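Local coordinates for protein cysteine desulfurase (Fervidobacterium islandicum, PDB 6A6E) that catalyses, as a pyridoxal-phosphate-dependent SufS-type enzyme, the removal of sulfur from cysteine, probably to supply it to iron-sulfur cluster assembly, at residues E13-I18 and E312-E317; A152-D157 and N164-K169; G263-K268 and V274-L279. All coordinates share one frame; numbering follows the deposited sequence.

How the contacts relate
Contact 1 brackets most of the chain: it joins the N-terminal helix 12-20 to helix 308-327, and contacts 2 and 3 both fall in the 293 residues between its segments. Contact 2 comes first, where strand 150-154, an outermost strand within this chain of the seven-stranded mixed sheet, gives way to helix 164-173; contact 3 follows at a short hairpin after helix 250-253. None touches another. Their centres lie about 35 Å (contacts 1 and 2), 41 Å (2 and 3) and 44 Å (1 and 3) apart. The three thus hold separate parts of the dimer: the start of the chain, the edge of the large sheet and, in contact 3, the subunit interface, which contact 2 reaches through Tyr153 alone.

Contact 1 (E13-I18 and E312-E317); sequences EEFSNI and EKHVEE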
loop_
_atom_site.group_PDB
_atom_site.type_symbol
_atom_site.label_atom_id
_atom_site.label_comp_id
_atom_site.label_asym_id
_atom_site.label_seq_id
_atom_site.Cartn_x
_atom_site.Cartn_y
_atom_site.Cartn_z
ATOM N N GLU A 13 -12.741 -35.362 2.614
ATOM C CA GLU A 13 -13.759 -34.361 2.374
ATOM C C GLU A 13 -13.351 -32.911 2.765
ATOM O O GLU A 13 -13.691 -31.986 2.057
ATOM C CB GLU A 13 -15.016 -34.709 3.163
ATOM C CG GLU A 13 -16.178 -33.728 2.941
ATOM C CD GLU A 13 -17.092 -33.554 4.154
ATOM O OE1 GLU A 13 -16.921 -34.272 5.177
ATOM O OE2 GLU A 13 -18.000 -32.689 4.077
ATOM N N GLU A 14 -12.756 -32.716 3.940
ATOM C CA GLU A 14 -12.337 -31.381 4.346
ATOM C C GLU A 14 -11.323 -30.888 3.323
ATOM O O GLU A 14 -11.364 -29.762 2.902
ATOM C CB GLU A 14 -11.600 -31.395 5.673
ATOM C CG GLU A 14 -12.400 -31.603 6.935
ATOM C CD GLU A 14 -11.473 -31.944 8.101
ATOM O OE1 GLU A 14 -10.813 -33.019 8.077
ATOM O OE2 GLU A 14 -11.366 -31.129 9.038
ATOM N N PHE A 15 -10.377 -31.749 2.976
ATOM C CA PHE A 15 -9.288 -31.373 2.135
ATOM C C PHE A 15 -9.805 -31.078 0.744
ATOM O O PHE A 15 -9.423 -30.083 0.084
ATOM C CB PHE A 15 -8.225 -32.454 2.117
ATOM C CG PHE A 15 -6.905 -31.981 1.579
ATOM C CD1 PHE A 15 -6.351 -30.787 2.005
ATOM C CD2 PHE A 15 -6.207 -32.729 0.654
ATOM C CE1 PHE A 15 -5.134 -30.348 1.508
ATOM C CE2 PHE A 15 -4.984 -32.299 0.164
ATOM C CZ PHE A 15 -4.453 -31.108 0.595
ATOM N N SER A 16 -10.722 -31.903 0.304
ATOM C CA SER A 16 -11.312 -31.683 -0.980
ATOM C C SER A 16 -12.050 -30.326 -1.058
ATOM O O SER A 16 -12.030 -29.643 -2.092
ATOM C CB SER A 16 -12.287 -32.823 -1.306
ATOM O OG SER A 16 -12.835 -32.542 -2.554
ATOM N N ASN A 17 -12.737 -29.990 0.022
ATOM C CA ASN A 17 -13.407 -28.700 0.180
ATOM C C ASN A 17 -12.427 -27.510 0.144
ATOM O O ASN A 17 -12.697 -26.482 -0.503
ATOM C CB ASN A 17 -14.132 -28.653 1.526
ATOM C CG ASN A 17 -15.473 -29.334 1.483
ATOM O OD1 ASN A 17 -16.033 -29.554 0.420
ATOM N ND2 ASN A 17 -15.988 -29.675 2.650
ATOM N N ILE A 18 -11.309 -27.662 0.851
ATOM C CA ILE A 18 -10.244 -26.674 0.784
ATOM C C ILE A 18 -9.764 -26.441 -0.643
ATOM O O ILE A 18 -9.826 -25.309 -1.130
ATOM C CB ILE A 18 -9.125 -27.032 1.732
ATOM C CG1 ILE A 18 -9.665 -26.910 3.165
ATOM C CG2 ILE A 18 -7.912 -26.135 1.486
ATOM C CD1 ILE A 18 -8.775 -27.575 4.225
ATOM N N GLU A 312 -0.877 -25.672 10.051
ATOM C CA GLU A 312 0.467 -25.810 10.400
ATOM C C GLU A 312 0.968 -27.239 10.295
ATOM O O GLU A 312 2.041 -27.466 9.699
ATOM C CB GLU A 312 0.700 -25.241 11.786
ATOM C CG GLU A 312 2.094 -25.449 12.307
ATOM C CD GLU A 312 2.339 -24.855 13.690
ATOM O OE1 GLU A 312 1.670 -23.878 14.174
ATOM O OE2 GLU A 312 3.310 -25.337 14.296
ATOM N N LYS A 313 0.196 -28.191 10.834
ATOM C CA LYS A 313 0.522 -29.620 10.709
ATOM C C LYS A 313 0.540 -30.102 9.276
ATOM O O LYS A 313 1.417 -30.859 8.928
ATOM C CB LYS A 313 -0.461 -30.513 11.516
ATOM C CG LYS A 313 -0.177 -30.587 13.010
ATOM C CD LYS A 313 0.889 -31.665 13.282
ATOM C CE LYS A 313 1.344 -31.768 14.743
ATOM N NZ LYS A 313 2.327 -30.703 15.123
ATOM N N HIS A 314 -0.441 -29.701 8.464
ATOM C CA HIS A 314 -0.487 -30.099 7.073
ATOM C C HIS A 314 0.760 -29.623 6.334
ATOM O O HIS A 314 1.453 -30.422 5.690
ATOM C CB HIS A 314 -1.740 -29.604 6.402
ATOM C CG HIS A 314 -1.786 -29.856 4.929
ATOM N ND1 HIS A 314 -1.758 -31.121 4.385
ATOM C CD2 HIS A 314 -1.914 -29.007 3.880
ATOM C CE1 HIS A 314 -1.854 -31.043 3.072
ATOM N NE2 HIS A 314 -1.951 -29.773 2.733
ATOM N N VAL A 315 1.079 -28.340 6.473
ATOM C CA VAL A 315 2.288 -27.814 5.865
ATOM C C VAL A 315 3.552 -28.529 6.368
ATOM O O VAL A 315 4.453 -28.804 5.603
ATOM C CB VAL A 315 2.422 -26.273 6.067
ATOM C CG1 VAL A 315 3.696 -25.808 5.428
ATOM C CG2 VAL A 315 1.306 -25.546 5.352
ATOM N N GLU A 316 3.586 -28.845 7.657
ATOM C CA GLU A 316 4.665 -29.615 8.235
ATOM C C GLU A 316 4.808 -30.985 7.561
ATOM O O GLU A 316 5.895 -31.367 7.179
ATOM C CB GLU A 316 4.427 -29.757 9.739
ATOM C CG GLU A 316 5.510 -30.445 10.524
ATOM C CD GLU A 316 5.406 -30.094 12.003
ATOM O OE1 GLU A 316 4.389 -30.480 12.633
ATOM O OE2 GLU A 316 6.318 -29.416 12.532
ATOM N N GLU A 317 3.723 -31.687 7.351
ATOM C CA GLU A 317 3.826 -33.024 6.753
ATOM C C GLU A 317 4.190 -32.910 5.265
ATOM O O GLU A 317 4.961 -33.712 4.737
ATOM C CB GLU A 317 2.556 -33.876 7.003
ATOM C CG GLU A 317 1.466 -33.754 5.949
ATOM C CD GLU A 317 0.101 -34.330 6.388
ATOM O OE1 GLU A 317 0.138 -35.231 7.292
ATOM O OE2 GLU A 317 -0.973 -33.868 5.817
#
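Phe15 of the N-terminal helix 12-20 and His314 of helix 308-327, both buried, carry the contact between 13-18 and 312-317. CE1 of Phe15 lies 3.5 Å from NE2 of His314, and the neighbouring CZ comes up to CE1 of the same imidazole at 3.6 Å. The two side chains cross at about a right angle, with ring planes 67° apart and centroids separated by 4.9 Å, an oblique pairing. Each ring extends across the gap because its CG stands anti to the backbone N (chi1 -164° in Phe15), which lets the helices meet although the alpha carbons of the pair stay 10.2 Å apart.

This is helix-to-helix packing that ties the start of the chain to the later part of the aminotransferase class-V fold, and a salt bridge from Glu14 to Lys310 joins the same two helices. The imidazole is fixed at both nitrogens: ND1 donates in the ring plane to OE2 of Glu317, at 3.2 Å and 165°, reaching the anti side of that carboxylate, while NE2 is bonded to the carbonyl of Asn405. Two acceptors, one a carboxylate, would favour a doubly protonated, positively charged ring. A leucine in place of His314 would probably leave Glu317 OE2 and the Asn405 carbonyl each without this donor, and Phe15 without its aromatic neighbour. Phe10 packs edge-to-face with His314, and Ser7 and Thr8 bond to the Glu317 carboxylate.

Contact 2 (A152-D157 and N164-K169); sequences AYITAD and NESILK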
loop_
_atom_site.group_PDB
_atom_site.type_symbol
_atom_site.label_atom_id
_atom_site.label_comp_id
_atom_site.label_asym_id
_atom_site.label_seq_id
_atom_site.Cartn_x
_atom_site.Cartn_y
_atom_site.Cartn_z
ATOM N N ALA A 152 26.411 -5.495 11.275
ATOM C CA ALA A 152 27.203 -6.728 11.534
ATOM C C ALA A 152 26.318 -7.903 11.276
ATOM O O ALA A 152 25.081 -7.762 11.290
ATOM C CB ALA A 152 27.662 -6.741 12.974
ATOM N N TYR A 153 26.915 -9.053 10.990
ATOM C CA TYR A 153 26.147 -10.238 10.606
ATOM C C TYR A 153 26.397 -11.443 11.488
ATOM O O TYR A 153 27.519 -11.678 11.863
ATOM C CB TYR A 153 26.529 -10.655 9.196
ATOM C CG TYR A 153 26.100 -9.670 8.152
ATOM C CD1 TYR A 153 26.864 -8.543 7.869
ATOM C CD2 TYR A 153 24.944 -9.876 7.429
ATOM C CE1 TYR A 153 26.482 -7.632 6.896
ATOM C CE2 TYR A 153 24.562 -8.984 6.459
ATOM C CZ TYR A 153 25.314 -7.867 6.188
ATOM O OH TYR A 153 24.915 -6.990 5.174
ATOM N N ILE A 154 25.360 -12.214 11.798
ATOM C CA ILE A 154 25.497 -13.579 12.293
ATOM C C ILE A 154 25.807 -14.456 11.090
ATOM O O ILE A 154 25.048 -14.413 10.095
ATOM C CB ILE A 154 24.194 -14.043 12.920
ATOM C CG1 ILE A 154 23.813 -13.121 14.100
ATOM C CG2 ILE A 154 24.281 -15.492 13.315
ATOM C CD1 ILE A 154 22.387 -13.325 14.533
ATOM N N THR A 155 26.903 -15.218 11.128
ATOM C CA THR A 155 27.343 -15.926 9.906
ATOM C C THR A 155 26.650 -17.261 9.753
ATOM O O THR A 155 26.228 -17.877 10.725
ATOM C CB THR A 155 28.857 -16.177 9.905
ATOM O OG1 THR A 155 29.161 -16.891 11.068
ATOM C CG2 THR A 155 29.604 -14.895 10.006
ATOM N N ALA A 156 26.435 -17.659 8.513
ATOM C CA ALA A 156 25.835 -18.904 8.185
ATOM C C ALA A 156 26.924 -19.876 7.771
ATOM O O ALA A 156 28.005 -19.422 7.376
ATOM C CB ALA A 156 24.891 -18.733 7.019
ATOM N N ASP A 157 26.628 -21.176 7.820
ATOM C CA ASP A 157 27.598 -22.155 7.409
ATOM C C ASP A 157 27.453 -22.346 5.886
ATOM O O ASP A 157 26.670 -21.623 5.201
ATOM C CB ASP A 157 27.520 -23.471 8.250
ATOM C CG ASP A 157 26.331 -24.358 7.900
ATOM O OD1 ASP A 157 25.599 -24.079 6.912
ATOM O OD2 ASP A 157 26.123 -25.392 8.605
ATOM N N ASN A 164 22.860 -22.653 16.340
ATOM C CA ASN A 164 22.843 -22.111 17.716
ATOM C C ASN A 164 24.198 -21.653 18.159
ATOM O O ASN A 164 24.327 -20.585 18.801
ATOM C CB ASN A 164 22.314 -23.154 18.712
ATOM C CG ASN A 164 20.837 -23.330 18.633
ATOM O OD1 ASN A 164 20.174 -22.726 17.774
ATOM N ND2 ASN A 164 20.278 -24.119 19.568
ATOM N N GLU A 165 25.224 -22.420 17.795
ATOM C CA GLU A 165 26.606 -22.024 18.115
ATOM C C GLU A 165 27.019 -20.736 17.460
ATOM O O GLU A 165 27.653 -19.880 18.133
ATOM C CB GLU A 165 27.612 -23.131 17.759
ATOM C CG GLU A 165 29.064 -22.856 18.122
ATOM C CD GLU A 165 29.305 -22.496 19.613
ATOM O OE1 GLU A 165 28.552 -22.955 20.552
ATOM O OE2 GLU A 165 30.279 -21.733 19.868
ATOM N N SER A 166 26.680 -20.558 16.171
ATOM C CA SER A 166 26.967 -19.268 15.508
ATOM C C SER A 166 26.318 -18.114 16.272
ATOM O O SER A 166 26.915 -17.061 16.478
ATOM C CB SER A 166 26.478 -19.268 14.053
ATOM O OG SER A 166 26.859 -18.027 13.473
ATOM N N ILE A 167 25.099 -18.324 16.735
ATOM C CA ILE A 167 24.394 -17.257 17.494
ATOM C C ILE A 167 25.094 -16.862 18.791
ATOM O O ILE A 167 25.442 -15.679 19.000
ATOM C CB ILE A 167 22.921 -17.646 17.765
ATOM C CG1 ILE A 167 22.138 -17.539 16.439
ATOM C CG2 ILE A 167 22.272 -16.658 18.724
ATOM C CD1 ILE A 167 20.927 -18.392 16.456
ATOM N N LEU A 168 25.383 -17.877 19.600
ATOM C CA LEU A 168 26.232 -17.704 20.827
ATOM C C LEU A 168 27.627 -17.161 20.564
ATOM O O LEU A 168 28.066 -16.304 21.315
ATOM C CB LEU A 168 26.349 -19.010 21.604
ATOM C CG LEU A 168 24.980 -19.511 22.058
ATOM C CD1 LEU A 168 25.011 -20.958 22.521
ATOM C CD2 LEU A 168 24.422 -18.592 23.134
ATOM N N LYS A 169 28.310 -17.629 19.510
ATOM C CA LYS A 169 29.617 -17.030 19.130
ATOM C C LYS A 169 29.568 -15.557 18.699
ATOM O O LYS A 169 30.436 -14.729 19.066
ATOM C CB LYS A 169 30.278 -17.837 18.023
ATOM C CG LYS A 169 31.261 -18.868 18.571
ATOM C CD LYS A 169 32.514 -19.014 17.701
ATOM C CE LYS A 169 32.292 -19.911 16.481
ATOM N NZ LYS A 169 33.558 -20.119 15.714
HETATM O O HOH W 1 28.362 -15.373 13.567
#
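Ser166, in the first turn of helix 164-173, makes the direct polar link to the end of strand 150-154. Its OG donates to the backbone carbonyl O of Thr155 over 2.8 Å. The hydroxyl approaches at a C=O...donor angle of 136° and sits 18° from the carbonyl plane. The torsion matters here: with OG anti to the backbone N (chi1 -177°), the hydroxyl extends from the helix toward the strand end. The side-chain hydroxyls of the two residues are farther apart, 3.5 Å between Thr155 OG1 and Ser166 OG.

A water adds a second, indirect link. It accepts from Thr155 N at 2.8 Å and donates to Ser166 OG at 3.1 Å. The serine hydroxyl is thereby gripped twice, giving its proton to the carbonyl of Thr155 and receiving one from the water, and this should hold its rotation. Both the N-H and the C=O of Thr155 are thus engaged, one through the water and the other directly.

The apolar pair is Ile154 with Ile167. The CG2 branch of Ile154, anti to the backbone N, approaches CG1 of Ile167 at 4.3 Å and also lies against the serine hydroxyl, 3.6 Å from Ser166 OG. Both isoleucines are buried: Ile154 also packs on Leu127 of the adjacent strand 125-129, and Ile167 on Ile198 of helix 195-201. Farther back on the strand, Tyr153 reaches the second subunit, bonding through its hydroxyl to the carbonyl of Phe271 there.

Strand 150-154, outermost in its sheet within this chain, and helix 164-173 form the first half of a beta-alpha-beta crossover that leads on to the parallel strand 179-183, in the alpha/beta fold of the PLP-dependent aminotransferase family.

Contact 3 (G263-K268 and V274-L279); sequences GEMIDK and VTFNVL
Backbone hydrogen bonds carry most of the joint between residues 263-268 and 274-279. Asn277 N donates to Met265 O at 2.8 Å. Ile266 faces Phe276 as an antiparallel non-hydrogen-bonded pair, with CA atoms 4.1 Å apart. Beyond it Asp267 N donates to Thr275 O, and Thr275 N to Lys268 O, so that two residues sit opposite one, the pattern of a classic beta bulge. Strands 268-269 and 274-276 form a short antiparallel hairpin, and 263-266 leads into it, with a corner at Asp267. In the second subunit, Gln378 bonds to the carbonyl of Asp267, and Arg142 packs on Val274 and Phe276.

Side chains add polar bonds at both ends. Asn277 ND2 gives an almost straight bond (176°) to Glu264 O, 2.8 Å away, with the acceptor nearly in the amide plane; the same nitrogen also binds a citrate, probably from the crystallisation liquor. The other end of that amide, OD1, accepts from Val278 N. Lys268 N reaches Thr275 OG1 at 3.1 Å. One water donates to Asp267 OD2 and Phe276 O, and another joins Asp267 OD2 with Thr275 OG1.

The apolar contact is Met-aromatic: Met265 and Phe276 lie side by side, pointing the same way. Bends at chi2 (79°) and chi3 (66°) bring Met265 CE to 3.6 Å from Phe276 CD1, while Met265 SD stays 5.3 Å from the ring centroid, and Pro258 touches both side chains.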
loop_
_atom_site.group_PDB
_atom_site.type_symbol
_atom_site.label_atom_id
_atom_site.label_comp_id
_atom_site.label_asym_id
_atom_site.label_seq_id
_atom_site.Cartn_x
_atom_site.Cartn_y
_atom_site.Cartn_z
ATOM N N GLY A 263 -2.574 12.945 7.053
ATOM C CA GLY A 263 -3.812 12.928 7.729
ATOM C C GLY A 263 -3.982 11.731 8.593
ATOM O O GLY A 263 -3.184 10.759 8.491
ATOM N N GLU A 264 -4.931 11.888 9.524
ATOM C CA GLU A 264 -5.318 10.924 10.563
ATOM C C GLU A 264 -4.275 10.682 11.672
ATOM O O GLU A 264 -4.651 10.493 12.816
ATOM C CB GLU A 264 -5.726 9.580 9.949
ATOM C CG GLU A 264 -6.009 8.460 10.944
ATOM C CD GLU A 264 -7.179 8.699 11.899
ATOM O OE1 GLU A 264 -7.996 9.619 11.696
ATOM O OE2 GLU A 264 -7.320 7.913 12.856
ATOM N N MET A 265 -3.009 10.630 11.328
ATOM C CA MET A 265 -1.982 10.393 12.313
ATOM C C MET A 265 -1.661 11.604 13.196
ATOM O O MET A 265 -0.888 11.477 14.154
ATOM C CB MET A 265 -0.708 9.836 11.664
ATOM C CG MET A 265 -0.048 10.678 10.596
ATOM S SD MET A 265 0.969 12.079 11.118
ATOM C CE MET A 265 2.263 11.123 11.933
ATOM N N ILE A 266 -2.205 12.767 12.829
ATOM C CA ILE A 266 -2.000 13.992 13.587
ATOM C C ILE A 266 -3.091 14.122 14.657
ATOM O O ILE A 266 -4.151 13.392 14.661
ATOM C CB ILE A 266 -1.901 15.273 12.669
ATOM C CG1 ILE A 266 -3.047 15.392 11.678
ATOM C CG2 ILE A 266 -0.613 15.243 11.875
ATOM C CD1 ILE A 266 -4.401 15.724 12.314
ATOM N N ASP A 267 -2.813 15.018 15.581
ATOM C CA ASP A 267 -3.831 15.485 16.573
ATOM C C ASP A 267 -4.060 16.958 16.212
ATOM O O ASP A 267 -5.117 17.280 15.683
ATOM C CB ASP A 267 -3.308 15.291 18.008
ATOM C CG ASP A 267 -4.217 15.952 19.098
ATOM O OD1 ASP A 267 -5.310 16.422 18.756
ATOM O OD2 ASP A 267 -3.783 16.010 20.273
ATOM N N LYS A 268 -3.031 17.814 16.396
ATOM C CA LYS A 268 -3.146 19.238 16.015
ATOM C C LYS A 268 -2.091 19.654 15.027
ATOM O O LYS A 268 -0.907 19.412 15.215
ATOM C CB LYS A 268 -3.004 20.221 17.216
ATOM C CG LYS A 268 -4.137 20.178 18.206
ATOM C CD LYS A 268 -5.514 20.338 17.526
ATOM C CE LYS A 268 -6.666 20.372 18.517
ATOM N NZ LYS A 268 -6.616 19.288 19.533
ATOM N N VAL A 274 3.335 20.363 14.616
ATOM C CA VAL A 274 2.330 19.287 14.673
ATOM C C VAL A 274 2.442 18.412 15.897
ATOM O O VAL A 274 3.485 18.221 16.414
ATOM C CB VAL A 274 2.431 18.377 13.415
ATOM C CG1 VAL A 274 2.369 19.235 12.201
ATOM C CG2 VAL A 274 3.730 17.610 13.355
ATOM N N THR A 275 1.337 17.885 16.378
ATOM C CA THR A 275 1.369 16.839 17.371
ATOM C C THR A 275 0.578 15.641 16.773
ATOM O O THR A 275 -0.112 15.781 15.736
ATOM C CB THR A 275 0.683 17.305 18.648
ATOM O OG1 THR A 275 -0.642 17.668 18.312
ATOM C CG2 THR A 275 1.457 18.541 19.238
ATOM N N PHE A 276 0.712 14.492 17.423
ATOM C CA PHE A 276 0.300 13.215 16.839
ATOM C C PHE A 276 -0.848 12.601 17.576
ATOM O O PHE A 276 -1.067 12.874 18.731
ATOM C CB PHE A 276 1.474 12.269 16.831
ATOM C CG PHE A 276 2.673 12.791 16.088
ATOM C CD1 PHE A 276 2.557 13.316 14.794
ATOM C CD2 PHE A 276 3.954 12.724 16.680
ATOM C CE1 PHE A 276 3.653 13.827 14.156
ATOM C CE2 PHE A 276 5.048 13.210 16.016
ATOM C CZ PHE A 276 4.909 13.723 14.754
ATOM N N ASN A 277 -1.622 11.799 16.880
ATOM C CA ASN A 277 -2.733 11.054 17.436
ATOM C C ASN A 277 -2.208 9.931 18.375
ATOM O O ASN A 277 -1.012 9.686 18.460
ATOM C CB ASN A 277 -3.514 10.473 16.253
ATOM C CG ASN A 277 -4.949 10.271 16.519
ATOM O OD1 ASN A 277 -5.372 10.169 17.694
ATOM N ND2 ASN A 277 -5.735 10.088 15.417
ATOM N N VAL A 278 -3.118 9.283 19.062
ATOM C CA VAL A 278 -2.802 8.097 19.880
ATOM C C VAL A 278 -2.522 6.863 19.018
ATOM O O VAL A 278 -2.726 6.906 17.797
ATOM C CB VAL A 278 -3.971 7.779 20.852
ATOM C CG1 VAL A 278 -4.236 9.007 21.738
ATOM C CG2 VAL A 278 -5.258 7.378 20.145
ATOM N N LEU A 279 -2.107 5.775 19.658
ATOM C CA LEU A 279 -1.837 4.478 19.000
ATOM C C LEU A 279 -3.152 3.851 18.662
ATOM O O LEU A 279 -4.088 4.002 19.420
ATOM C CB LEU A 279 -1.106 3.492 19.935
ATOM C CG LEU A 279 0.302 3.863 20.419
ATOM C CD1 LEU A 279 0.968 2.705 21.148
ATOM C CD2 LEU A 279 1.184 4.312 19.311
HETATM O O HOH W 2 -0.929 14.931 20.626
HETATM O O HOH W 3 -2.045 18.304 20.390
#